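Local coordinates for proton-dependent oligopeptide transporter family protein (Xanthomonas campestris, PDB 6EI3), which probably carries short peptides across the membrane together with protons, as a POT-family member of the major facilitator superfamily, caught here in an auto-inhibited state, at residues E11-F16 with G176-I181; A88-L93 with G108-G113. All coordinates share one frame; numbering follows the deposited sequence.

Interaction 1: E11-F16 with G176-I181. With 78M ((2S)-2,3-dihydroxypropyl(7Z)-pentadec-7-enoate), chain D.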
# COMPACT_ATOMS: atom_id res chain seq x y z
N GLU A 11 13.81 11.67 5.43
CA GLU A 11 13.34 10.50 4.67
C GLU A 11 13.99 9.19 5.16
O GLU A 11 13.29 8.19 5.34
CB GLU A 11 13.58 10.69 3.15
CG GLU A 11 13.19 9.51 2.27
CD GLU A 11 11.71 9.19 2.09
OE1 GLU A 11 10.85 9.93 2.63
OE2 GLU A 11 11.41 8.22 1.36
N ALA A 12 15.32 9.20 5.38
CA ALA A 12 16.06 8.00 5.82
C ALA A 12 15.61 7.54 7.20
O ALA A 12 15.30 6.37 7.37
CB ALA A 12 17.56 8.28 5.82
N CYS A 13 15.52 8.47 8.18
CA CYS A 13 15.11 8.11 9.54
C CYS A 13 13.67 7.66 9.62
O CYS A 13 13.41 6.64 10.27
CB CYS A 13 15.40 9.23 10.53
SG CYS A 13 17.14 9.68 10.63
N GLU A 14 12.74 8.37 8.92
CA GLU A 14 11.32 7.99 8.94
C GLU A 14 11.08 6.62 8.30
O GLU A 14 10.29 5.85 8.81
CB GLU A 14 10.43 9.09 8.28
CG GLU A 14 8.93 8.79 8.30
CD GLU A 14 8.40 7.84 7.24
OE1 GLU A 14 9.03 7.76 6.16
OE2 GLU A 14 7.39 7.15 7.48
N ARG A 15 11.74 6.32 7.17
CA ARG A 15 11.55 5.03 6.49
C ARG A 15 12.11 3.88 7.32
O ARG A 15 11.47 2.83 7.41
CB ARG A 15 12.13 5.03 5.05
CG ARG A 15 11.35 5.91 4.03
CD ARG A 15 10.03 5.32 3.54
NE ARG A 15 8.97 5.54 4.54
CZ ARG A 15 7.84 4.84 4.63
NH1 ARG A 15 7.58 3.86 3.77
NH2 ARG A 15 6.97 5.10 5.60
N PHE A 16 13.29 4.06 7.92
CA PHE A 16 13.88 3.01 8.75
C PHE A 16 12.94 2.74 9.94
O PHE A 16 12.67 1.59 10.26
CB PHE A 16 15.29 3.41 9.23
CG PHE A 16 16.03 2.30 9.97
CD1 PHE A 16 15.72 1.98 11.29
CD2 PHE A 16 17.05 1.58 9.35
CE1 PHE A 16 16.41 0.96 11.97
CE2 PHE A 16 17.73 0.57 10.03
CZ PHE A 16 17.40 0.26 11.34
N GLY A 176 11.11 4.68 17.48
CA GLY A 176 10.54 5.88 18.09
C GLY A 176 11.54 7.02 18.13
O GLY A 176 11.23 8.14 17.71
N ILE A 177 12.78 6.72 18.56
CA ILE A 177 13.88 7.72 18.61
C ILE A 177 14.25 8.22 17.20
O ILE A 177 14.42 9.43 17.00
CB ILE A 177 15.10 7.17 19.41
CG1 ILE A 177 14.76 7.04 20.92
CG2 ILE A 177 16.38 8.01 19.19
CD1 ILE A 177 14.47 8.44 21.76
N LEU A 178 14.29 7.32 16.23
CA LEU A 178 14.58 7.66 14.85
C LEU A 178 13.54 8.58 14.25
O LEU A 178 13.90 9.45 13.45
CB LEU A 178 14.77 6.40 13.98
CG LEU A 178 16.14 5.74 14.15
CD1 LEU A 178 16.11 4.37 13.56
CD2 LEU A 178 17.24 6.56 13.47
N MET A 179 12.27 8.43 14.65
CA MET A 179 11.17 9.28 14.19
C MET A 179 11.31 10.65 14.84
O MET A 179 11.06 11.66 14.18
CB MET A 179 9.80 8.64 14.52
CG MET A 179 8.65 9.25 13.75
SD MET A 179 8.93 9.32 11.94
CE MET A 179 8.37 11.00 11.62
N PHE A 180 11.71 10.70 16.12
CA PHE A 180 11.95 11.97 16.78
C PHE A 180 13.08 12.70 16.03
O PHE A 180 12.96 13.89 15.74
CB PHE A 180 12.32 11.79 18.28
CG PHE A 180 12.89 13.06 18.86
CD1 PHE A 180 12.06 14.08 19.31
CD2 PHE A 180 14.27 13.28 18.90
CE1 PHE A 180 12.59 15.27 19.82
CE2 PHE A 180 14.80 14.48 19.38
CZ PHE A 180 13.95 15.47 19.84
N ILE A 181 14.15 11.96 15.68
CA ILE A 181 15.30 12.51 14.94
C ILE A 181 14.87 12.94 13.55
O ILE A 181 15.34 13.98 13.09
CB ILE A 181 16.49 11.52 14.90
CG1 ILE A 181 17.13 11.34 16.31
CG2 ILE A 181 17.55 11.98 13.85
CD1 ILE A 181 18.10 10.13 16.44
O21 78M D . 16.29 -3.59 29.33
C20 78M D . 15.67 -2.56 30.09
C18 78M D . 14.17 -2.59 29.94
O19 78M D . 13.80 -3.06 28.64
C17 78M D . 13.54 -1.24 30.20
O2 78M D . 14.20 -0.33 29.28
C1 78M D . 13.51 0.71 28.79
O1 78M D . 12.32 0.86 28.93
C2 78M D . 14.42 1.67 28.09
C3 78M D . 14.28 1.66 26.58
C4 78M D . 15.24 2.64 25.94
C5 78M D . 15.14 2.81 24.44
C6 78M D . 16.10 3.86 23.92
C7 78M D . 16.08 4.01 22.43
C8 78M D . 17.12 4.14 21.62
C9 78M D . 18.57 4.15 21.99
C10 78M D . 19.36 3.03 21.31
C11 78M D . 20.21 3.47 20.12
C12 78M D . 19.43 3.93 18.88
C13 78M D . 20.33 4.41 17.75
C15 78M D . 19.28 6.48 16.74
C14 78M D . 19.61 5.01 16.56
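Cys13 and Leu178 meet where helices 4-22 and 168-188 run nearly antiparallel, the two short segments 155° apart in direction and their axes 7.9 Å from each other. The van der Waals contacts come first. Cys13 packs CB on the backbone carbonyl, 3.3 Å from Leu178 O, while its SG makes an apolar contact with Ile181 CG2 at 4.0 Å. Leu178 divides its two methyls: CD1 slants against the Phe16 ring, 3.3 Å from Phe16 CD1, and CD2 turns to the lipid, 3.9 Å from C15 at the chain end of the monoacylglycerol 78M. On the flank facing helix 62-95, Met179 and Glu14 lie side by side, pointing the same way; Glu14 CG, anti to its backbone N (chi1 -178°), is 3.7 Å from Met179 SD.

A bidentate salt bridge lies within segment 11-16. Arg15 grips the Glu14 carboxylate side-on, with Arg15 NE 2.7 Å from Glu14 OE1 and Arg15 NH2 2.8 Å from Glu14 OE2 in an almost straight hydrogen bond. Tyr86 OH of helix 62-95 also bonds Glu14 OE2, giving this buried carboxylate three bonds. No hydrogen bond joins the two segments; this is side-by-side antiparallel helix packing of the all-helical MFS fold, with lipid lying against helix 168-188.

Interaction 2: A88-L93 with G108-G113; sequences AGHACL and GLIAFG. With 78M ((2S)-2,3-dihydroxypropyl(7Z)-pentadec-7-enoate), chain R.
Ile110 lies against Gly89 and His90 where helices 62-95 and 100-117 pack antiparallel, 7.8 Å apart between the axes of the two segments. Its CB points toward the other helix, and CG1, anti to the carbonyl carbon (chi1 -72°), settles on the backbone there, 3.7 Å from Gly89 C and equally near His90 N. Beyond it CD1 sits over the centre of the His90 imidazole, 3.9 Å from the ring centroid and 9° off the normal, a CH-pi contact in which the two side chains cross at about a right angle. The same methyl meets Leu93 CD1 tip to tip at 3.5 Å.

The backbones come together at Gly89, which has no side chain and lays its CA directly against Leu109 CB, 3.6 Å away. This glycine-mediated approach joins two successive helices of the MFS fold, linked by a short connection. Leu109 runs on past Gly89, and its CD1 stops 4.1 Å from Cys92 SG.

On the side of helix 100-117 turned from segment 88-93 lies a bound 78M monoacylglycerol: 78M C8 comes 3.4 Å from Gly108 CA, and 78M C3 is 3.7 Å from Phe112 CE1. The Phe112 ring also meets Phe61 edge-to-face, while Phe54 of helix 40-60 touches both Ile110 and Ala111.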
# COMPACT_ATOMS: atom_id res chain seq x y z
N ALA A 88 4.14 11.10 18.69
CA ALA A 88 3.23 10.84 19.81
C ALA A 88 2.73 9.38 19.81
O ALA A 88 2.60 8.78 20.88
CB ALA A 88 2.07 11.81 19.79
N GLY A 89 2.52 8.82 18.61
CA GLY A 89 2.11 7.43 18.42
C GLY A 89 3.19 6.47 18.87
O GLY A 89 2.91 5.50 19.59
N HIS A 90 4.45 6.76 18.46
CA HIS A 90 5.63 5.98 18.87
C HIS A 90 5.81 6.03 20.38
O HIS A 90 6.08 4.99 20.98
CB HIS A 90 6.89 6.45 18.16
CG HIS A 90 7.08 5.86 16.81
ND1 HIS A 90 7.41 4.54 16.64
CD2 HIS A 90 7.01 6.46 15.60
CE1 HIS A 90 7.51 4.35 15.34
NE2 HIS A 90 7.28 5.49 14.67
N ALA A 91 5.58 7.20 21.01
CA ALA A 91 5.64 7.40 22.47
C ALA A 91 4.51 6.60 23.17
O ALA A 91 4.69 6.15 24.30
CB ALA A 91 5.49 8.87 22.80
N CYS A 92 3.36 6.43 22.50
CA CYS A 92 2.26 5.65 23.05
C CYS A 92 2.64 4.18 23.11
O CYS A 92 2.34 3.53 24.11
CB CYS A 92 0.97 5.88 22.29
SG CYS A 92 0.14 7.44 22.70
N LEU A 93 3.38 3.68 22.09
CA LEU A 93 3.82 2.29 22.11
C LEU A 93 4.78 1.99 23.30
O LEU A 93 4.87 0.84 23.73
CB LEU A 93 4.41 1.82 20.77
CG LEU A 93 3.64 2.06 19.46
CD1 LEU A 93 4.38 1.45 18.31
CD2 LEU A 93 2.20 1.52 19.50
N GLY A 108 -2.83 3.84 15.95
CA GLY A 108 -3.74 4.75 15.26
C GLY A 108 -3.06 6.08 14.92
O GLY A 108 -3.18 6.57 13.80
N LEU A 109 -2.32 6.64 15.87
CA LEU A 109 -1.58 7.89 15.71
C LEU A 109 -0.42 7.74 14.71
O LEU A 109 -0.17 8.66 13.92
CB LEU A 109 -1.09 8.40 17.08
CG LEU A 109 -2.17 8.83 18.09
CD1 LEU A 109 -1.55 9.18 19.44
CD2 LEU A 109 -3.06 9.99 17.55
N ILE A 110 0.25 6.56 14.71
CA ILE A 110 1.33 6.25 13.76
C ILE A 110 0.75 6.14 12.38
O ILE A 110 1.29 6.75 11.47
CB ILE A 110 2.14 4.97 14.15
CG1 ILE A 110 3.03 5.28 15.38
CG2 ILE A 110 3.02 4.48 12.96
CD1 ILE A 110 3.57 4.05 16.06
N ALA A 111 -0.39 5.41 12.22
CA ALA A 111 -1.06 5.25 10.92
C ALA A 111 -1.43 6.62 10.33
O ALA A 111 -1.19 6.89 9.16
CB ALA A 111 -2.31 4.40 11.09
N PHE A 112 -2.02 7.48 11.17
CA PHE A 112 -2.44 8.83 10.82
C PHE A 112 -1.26 9.70 10.41
O PHE A 112 -1.34 10.38 9.38
CB PHE A 112 -3.18 9.46 12.01
CG PHE A 112 -3.86 10.79 11.76
CD1 PHE A 112 -5.06 10.85 11.06
CD2 PHE A 112 -3.36 11.96 12.31
CE1 PHE A 112 -5.72 12.07 10.89
CE2 PHE A 112 -4.03 13.17 12.16
CZ PHE A 112 -5.20 13.22 11.44
N GLY A 113 -0.20 9.68 11.23
CA GLY A 113 0.99 10.48 10.96
C GLY A 113 1.72 10.06 9.70
O GLY A 113 2.05 10.91 8.86
O21 78M R . -10.75 12.09 5.28
C20 78M R . -11.20 12.64 6.50
C18 78M R . -10.78 11.79 7.68
O19 78M R . -11.59 10.61 7.74
C17 78M R . -10.82 12.54 8.99
O2 78M R . -10.22 11.62 9.93
C1 78M R . -10.10 12.00 11.21
O1 78M R . -10.15 13.14 11.59
C2 78M R . -9.95 10.80 12.10
C3 78M R . -8.57 10.64 12.71
C4 78M R . -8.65 10.30 14.19
C5 78M R . -7.42 9.64 14.76
C6 78M R . -7.33 8.13 14.51
C7 78M R . -6.32 7.53 15.42
C8 78M R . -6.46 6.52 16.27
C9 78M R . -7.64 5.62 16.50
C10 78M R . -7.15 4.31 17.12
C11 78M R . -8.22 3.48 17.80
C12 78M R . -7.69 2.69 18.97
C13 78M R . -8.75 1.90 19.72
C15 78M R . -9.25 0.44 21.72
C14 78M R . -8.32 1.45 21.10

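Interaction 2 is nested inside the chain loop that interaction 1 closes: the order is 11-16, 88-93, 108-113, then 176-181. The first contact joins segments 160 residues apart, the second two helices that follow each other with a short connection. Their centres are about 13 Å apart, on the same side of the chain's centre, and they touch through His90, whose CG is 3.7 Å from Gly176 CA and whose CD2 is 3.7 Å from Met179 CB. Helix 62-95 touches both helix 168-188 and helix 100-117. Each contact has its own bound lipid, and together they pack four helices of the N-terminal half of the MFS transporter, an early helix with a late one and neighbour with neighbour.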